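Local coordinates for glycoside Hydrolase Family 43_12 (Metagenome, PDB 7JVH), which probably hydrolyses glycosidic bonds in plant cell-wall polysaccharides or their oligosaccharides, as a gut-metagenome member of glycoside hydrolase family 43, at residues G240-C254 / E265-Y277. Residues are numbered along the deposited sequence; the frame is centred on the assembly and turned at random.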
loop_
_atom_site.group_PDB
_atom_site.type_symbol
_atom_site.label_atom_id
_atom_site.label_comp_id
_atom_site.label_asym_id
_atom_site.label_seq_id
_atom_site.Cartn_x
_atom_site.Cartn_y
_atom_site.Cartn_z
ATOM N N GLY A 240 -0.452 16.064 1.351
ATOM C CA GLY A 240 -0.801 15.397 2.585
ATOM C C GLY A 240 -1.150 16.328 3.750
ATOM O O GLY A 240 -0.721 16.090 4.871
ATOM N N PRO A 241 -1.955 17.394 3.549
ATOM C CA PRO A 241 -2.233 18.344 4.639
ATOM C C PRO A 241 -3.074 17.726 5.759
ATOM O O PRO A 241 -4.065 17.050 5.472
ATOM C CB PRO A 241 -3.036 19.455 3.938
ATOM C CG PRO A 241 -3.653 18.777 2.739
ATOM C CD PRO A 241 -2.678 17.718 2.297
ATOM N N HIS A 242 -2.665 17.939 7.017
ATOM C CA HIS A 242 -3.481 17.592 8.183
ATOM C C HIS A 242 -3.553 18.774 9.161
ATOM O O HIS A 242 -2.538 19.422 9.448
ATOM C CB HIS A 242 -2.924 16.358 8.900
ATOM C CG HIS A 242 -2.984 15.104 8.087
ATOM N ND1 HIS A 242 -4.171 14.511 7.719
ATOM C CD2 HIS A 242 -2.001 14.325 7.567
ATOM C CE1 HIS A 242 -3.915 13.427 7.008
ATOM N NE2 HIS A 242 -2.609 13.295 6.902
ATOM N N ILE A 243 -4.759 19.032 9.678
ATOM C CA ILE A 243 -4.970 20.023 10.722
ATOM C C ILE A 243 -5.057 19.328 12.067
ATOM O O ILE A 243 -5.719 18.298 12.200
ATOM C CB ILE A 243 -6.258 20.853 10.513
ATOM C CG1 ILE A 243 -6.267 21.551 9.149
ATOM C CG2 ILE A 243 -6.412 21.885 11.622
ATOM C CD1 ILE A 243 -5.316 22.717 9.028
ATOM N N TYR A 244 -4.358 19.894 13.060
ATOM C CA TYR A 244 -4.489 19.520 14.463
ATOM C C TYR A 244 -4.634 20.809 15.249
ATOM O O TYR A 244 -4.153 21.853 14.822
ATOM C CB TYR A 244 -3.260 18.736 14.951
ATOM C CG TYR A 244 -2.805 17.624 14.027
ATOM C CD1 TYR A 244 -3.423 16.372 14.032
ATOM C CD2 TYR A 244 -1.742 17.828 13.152
ATOM C CE1 TYR A 244 -2.996 15.367 13.197
ATOM C CE2 TYR A 244 -1.309 16.819 12.301
ATOM C CZ TYR A 244 -1.934 15.600 12.328
ATOM O OH TYR A 244 -1.491 14.622 11.471
ATOM N N LYS A 245 -5.321 20.742 16.388
ATOM C CA LYS A 245 -5.452 21.894 17.271
ATOM C C LYS A 245 -4.937 21.509 18.632
ATOM O O LYS A 245 -5.345 20.491 19.162
ATOM C CB LYS A 245 -6.903 22.331 17.368
ATOM C CG LYS A 245 -7.083 23.742 17.900
ATOM C CD LYS A 245 -8.565 24.075 17.983
ATOM C CE LYS A 245 -8.794 25.463 18.513
ATOM N NZ LYS A 245 -10.241 25.782 18.489
ATOM N N LYS A 246 -4.036 22.330 19.184
ATOM C CA LYS A 246 -3.403 22.069 20.478
ATOM C C LYS A 246 -3.108 23.376 21.223
ATOM O O LYS A 246 -2.448 24.263 20.692
ATOM C CB LYS A 246 -2.119 21.277 20.254
ATOM C CG LYS A 246 -1.620 20.507 21.469
ATOM C CD LYS A 246 -0.469 19.601 21.082
ATOM C CE LYS A 246 0.325 19.108 22.273
ATOM N NZ LYS A 246 1.136 20.221 22.861
ATOM N N ASN A 247 -3.597 23.472 22.464
ATOM C CA ASN A 247 -3.490 24.687 23.301
ATOM C C ASN A 247 -4.018 25.928 22.599
ATOM O O ASN A 247 -3.396 26.984 22.647
ATOM C CB ASN A 247 -2.042 24.936 23.754
ATOM C CG ASN A 247 -1.398 23.700 24.357
ATOM O OD1 ASN A 247 -0.222 23.410 24.113
ATOM N ND2 ASN A 247 -2.170 22.961 25.151
ATOM N N GLY A 248 -5.157 25.777 21.920
ATOM C CA GLY A 248 -5.816 26.876 21.230
ATOM C C GLY A 248 -5.229 27.282 19.889
ATOM O O GLY A 248 -5.816 28.121 19.202
ATOM N N THR A 249 -4.107 26.672 19.489
ATOM C CA THR A 249 -3.418 26.980 18.236
ATOM C C THR A 249 -3.720 25.916 17.180
ATOM O O THR A 249 -3.812 24.732 17.502
ATOM C CB THR A 249 -1.895 27.045 18.467
ATOM O OG1 THR A 249 -1.595 28.071 19.419
ATOM C CG2 THR A 249 -1.139 27.331 17.186
ATOM N N TYR A 250 -3.867 26.344 15.921
ATOM C CA TYR A 250 -4.077 25.445 14.781
ATOM C C TYR A 250 -2.744 25.101 14.149
ATOM O O TYR A 250 -1.849 25.938 14.060
ATOM C CB TYR A 250 -5.023 26.075 13.735
ATOM C CG TYR A 250 -6.420 26.302 14.269
ATOM C CD1 TYR A 250 -7.387 25.318 14.163
ATOM C CD2 TYR A 250 -6.748 27.480 14.930
ATOM C CE1 TYR A 250 -8.659 25.507 14.678
ATOM C CE2 TYR A 250 -8.007 27.667 15.473
ATOM C CZ TYR A 250 -8.963 26.684 15.325
ATOM O OH TYR A 250 -10.226 26.861 15.837
ATOM N N TYR A 251 -2.623 23.846 13.707
ATOM C CA TYR A 251 -1.402 23.313 13.112
ATOM C C TYR A 251 -1.734 22.657 11.802
ATOM O O TYR A 251 -2.671 21.876 11.722
ATOM C CB TYR A 251 -0.762 22.308 14.066
ATOM C CG TYR A 251 -0.148 22.972 15.280
ATOM C CD1 TYR A 251 1.173 23.390 15.256
ATOM C CD2 TYR A 251 -0.893 23.200 16.436
ATOM C CE1 TYR A 251 1.755 24.004 16.351
ATOM C CE2 TYR A 251 -0.333 23.830 17.531
ATOM C CZ TYR A 251 1.001 24.228 17.484
ATOM O OH TYR A 251 1.576 24.854 18.567
ATOM N N LEU A 252 -0.962 22.999 10.770
ATOM C CA LEU A 252 -1.057 22.380 9.456
ATOM C C LEU A 252 0.257 21.661 9.205
ATOM O O LEU A 252 1.312 22.292 9.170
ATOM C CB LEU A 252 -1.311 23.431 8.356
ATOM C CG LEU A 252 -1.177 22.959 6.902
ATOM C CD1 LEU A 252 -2.270 21.966 6.554
ATOM C CD2 LEU A 252 -1.207 24.151 5.958
HETATM N N MSE A 253 0.173 20.337 9.037
HETATM C CA MSE A 253 1.336 19.528 8.697
HETATM C C MSE A 253 1.162 18.983 7.281
HETATM O O MSE A 253 0.116 18.422 6.957
HETATM C CB MSE A 253 1.521 18.387 9.703
HETATM C CG MSE A 253 2.881 17.726 9.619
HETATM SE SE MSE A 253 3.123 16.294 10.933
HETATM C CE MSE A 253 3.595 17.254 12.524
ATOM N N CYS A 254 2.198 19.152 6.452
ATOM C CA CYS A 254 2.144 18.741 5.059
ATOM C C CYS A 254 3.405 18.015 4.656
ATOM O O CYS A 254 4.466 18.255 5.222
ATOM C CB CYS A 254 1.998 19.974 4.154
ATOM S SG CYS A 254 0.586 21.029 4.524
ATOM N N GLU A 265 8.542 16.298 5.556
ATOM C CA GLU A 265 7.339 16.793 6.199
ATOM C C GLU A 265 7.675 18.117 6.857
ATOM O O GLU A 265 8.730 18.259 7.467
ATOM C CB GLU A 265 6.816 15.815 7.233
ATOM C CG GLU A 265 5.374 16.090 7.628
ATOM C CD GLU A 265 4.359 15.511 6.670
ATOM O OE1 GLU A 265 4.749 14.828 5.679
ATOM O OE2 GLU A 265 3.162 15.718 6.925
ATOM N N VAL A 266 6.755 19.077 6.712
ATOM C CA VAL A 266 6.915 20.432 7.176
ATOM C C VAL A 266 5.711 20.769 8.049
ATOM O O VAL A 266 4.713 20.047 8.023
ATOM C CB VAL A 266 7.066 21.414 6.006
ATOM C CG1 VAL A 266 8.249 21.028 5.147
ATOM C CG2 VAL A 266 5.800 21.471 5.162
ATOM N N ILE A 267 5.818 21.857 8.822
ATOM C CA ILE A 267 4.817 22.201 9.824
ATOM C C ILE A 267 4.596 23.721 9.883
ATOM O O ILE A 267 5.563 24.502 9.884
ATOM C CB ILE A 267 5.216 21.683 11.226
ATOM C CG1 ILE A 267 4.066 21.850 12.229
ATOM C CG2 ILE A 267 6.468 22.393 11.740
ATOM C CD1 ILE A 267 2.940 20.851 12.065
ATOM N N PHE A 268 3.314 24.106 9.948
ATOM C CA PHE A 268 2.841 25.479 9.983
ATOM C C PHE A 268 1.926 25.620 11.188
ATOM O O PHE A 268 1.301 24.640 11.601
ATOM C CB PHE A 268 1.976 25.768 8.748
ATOM C CG PHE A 268 2.708 25.688 7.437
ATOM C CD1 PHE A 268 2.825 24.483 6.754
ATOM C CD2 PHE A 268 3.260 26.834 6.870
ATOM C CE1 PHE A 268 3.488 24.421 5.551
ATOM C CE2 PHE A 268 3.933 26.763 5.657
ATOM C CZ PHE A 268 4.034 25.558 4.993
ATOM N N LYS A 269 1.806 26.839 11.722
ATOM C CA LYS A 269 0.800 27.134 12.748
ATOM C C LYS A 269 0.041 28.451 12.495
ATOM O O LYS A 269 0.531 29.333 11.789
ATOM C CB LYS A 269 1.431 27.116 14.149
ATOM C CG LYS A 269 2.181 28.376 14.550
ATOM C CD LYS A 269 2.845 28.221 15.914
ATOM C CE LYS A 269 3.646 29.457 16.290
ATOM N NZ LYS A 269 2.815 30.488 16.989
ATOM N N ALA A 270 -1.162 28.557 13.076
ATOM C CA ALA A 270 -2.004 29.743 12.976
ATOM C C ALA A 270 -2.884 29.914 14.200
ATOM O O ALA A 270 -3.164 28.939 14.904
ATOM C CB ALA A 270 -2.877 29.677 11.735
ATOM N N ASP A 271 -3.328 31.159 14.435
ATOM C CA ASP A 271 -4.201 31.499 15.557
ATOM C C ASP A 271 -5.685 31.313 15.238
ATOM O O ASP A 271 -6.534 31.462 16.116
ATOM C CB ASP A 271 -3.954 32.938 16.005
ATOM C CG ASP A 271 -2.545 33.149 16.545
ATOM O OD1 ASP A 271 -1.973 32.246 17.201
ATOM O OD2 ASP A 271 -1.991 34.236 16.316
ATOM N N ASN A 272 -5.980 30.990 13.973
ATOM C CA ASN A 272 -7.338 30.856 13.442
ATOM C C ASN A 272 -7.374 29.811 12.314
ATOM O O ASN A 272 -6.392 29.650 11.575
ATOM C CB ASN A 272 -7.819 32.243 12.980
ATOM C CG ASN A 272 -8.973 32.197 11.994
ATOM O OD1 ASN A 272 -8.761 32.102 10.790
ATOM N ND2 ASN A 272 -10.198 32.353 12.491
ATOM N N ILE A 273 -8.498 29.097 12.186
ATOM C CA ILE A 273 -8.601 27.995 11.231
ATOM C C ILE A 273 -8.235 28.412 9.797
ATOM O O ILE A 273 -7.594 27.648 9.074
ATOM C CB ILE A 273 -10.001 27.337 11.249
ATOM C CG1 ILE A 273 -10.036 26.086 10.346
ATOM C CG2 ILE A 273 -11.084 28.311 10.801
ATOM C CD1 ILE A 273 -9.010 25.036 10.724
ATOM N N TYR A 274 -8.670 29.617 9.403
ATOM C CA TYR A 274 -8.347 30.225 8.105
ATOM C C TYR A 274 -7.096 31.095 8.215
ATOM O O TYR A 274 -6.552 31.540 7.203
ATOM C CB TYR A 274 -9.492 31.129 7.632
ATOM C CG TYR A 274 -10.726 30.416 7.129
ATOM C CD1 TYR A 274 -10.726 29.801 5.885
ATOM C CD2 TYR A 274 -11.901 30.386 7.875
ATOM C CE1 TYR A 274 -11.848 29.163 5.392
ATOM C CE2 TYR A 274 -13.034 29.743 7.406
ATOM C CZ TYR A 274 -13.005 29.132 6.159
ATOM O OH TYR A 274 -14.130 28.485 5.671
ATOM N N GLY A 275 -6.675 31.347 9.464
ATOM C CA GLY A 275 -5.794 32.454 9.829
ATOM C C GLY A 275 -4.499 32.215 9.073
ATOM O O GLY A 275 -4.289 31.107 8.575
ATOM N N PRO A 276 -3.612 33.228 8.954
ATOM C CA PRO A 276 -2.361 33.039 8.223
ATOM C C PRO A 276 -1.566 31.910 8.880
ATOM O O PRO A 276 -1.402 31.910 10.091
ATOM C CB PRO A 276 -1.662 34.399 8.333
ATOM C CG PRO A 276 -2.373 35.138 9.414
ATOM C CD PRO A 276 -3.748 34.561 9.551
ATOM N N TYR A 277 -1.147 30.925 8.079
ATOM C CA TYR A 277 -0.346 29.807 8.554
ATOM C C TYR A 277 1.101 30.127 8.252
ATOM O O TYR A 277 1.455 30.306 7.095
ATOM C CB TYR A 277 -0.762 28.510 7.856
ATOM C CG TYR A 277 -2.038 27.922 8.404
ATOM C CD1 TYR A 277 -2.017 27.020 9.474
ATOM C CD2 TYR A 277 -3.258 28.263 7.867
ATOM C CE1 TYR A 277 -3.189 26.484 9.978
ATOM C CE2 TYR A 277 -4.433 27.732 8.361
ATOM C CZ TYR A 277 -4.401 26.849 9.415
ATOM O OH TYR A 277 -5.577 26.327 9.911
#
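Tyr-250 and Ala-270 form the first of three hydrogen-bonded pairs that zip 249-254 to 265-270, the two inner strands of a four-stranded antiparallel blade in the five-bladed beta-propeller characteristic of family 43. The axes of these short segments approach to 4.6 Å, with 157° between their N-to-C directions. Reciprocal N-H...O bonds also join Leu-252 with Phe-268 and Cys-254 with Val-266. On the face carrying Tyr-250, the chain after Ala-270 folds back over the sheet: Ile-273 N lies over one face of the Tyr-250 ring, 3.6 Å from CE2, while Lys-245 CG covers the opposite face. The phenol is further fixed at its OH by Lys-245 NZ and by Asp-179, in the turn after strand 175-178 of the preceding blade. On the other face, chi1 of -171° turns Ile-267 CG1 away from its own N, carrying CD1 across to the selenomethionine methyl CE of Met-253 (3.7 Å). Glu-265, bent at chi2 (83°), brings OE2 to 3.4 Å from Met-253 CG; Ala-305 N donates to its OE1. Tyr-277 ties the returning chain back to the sheet: Ala-270 CB sits over the centre of its ring, Leu-252 CB lies 3.8 Å from its CD1, and its OH donates to Ile-273 O at 2.6 Å.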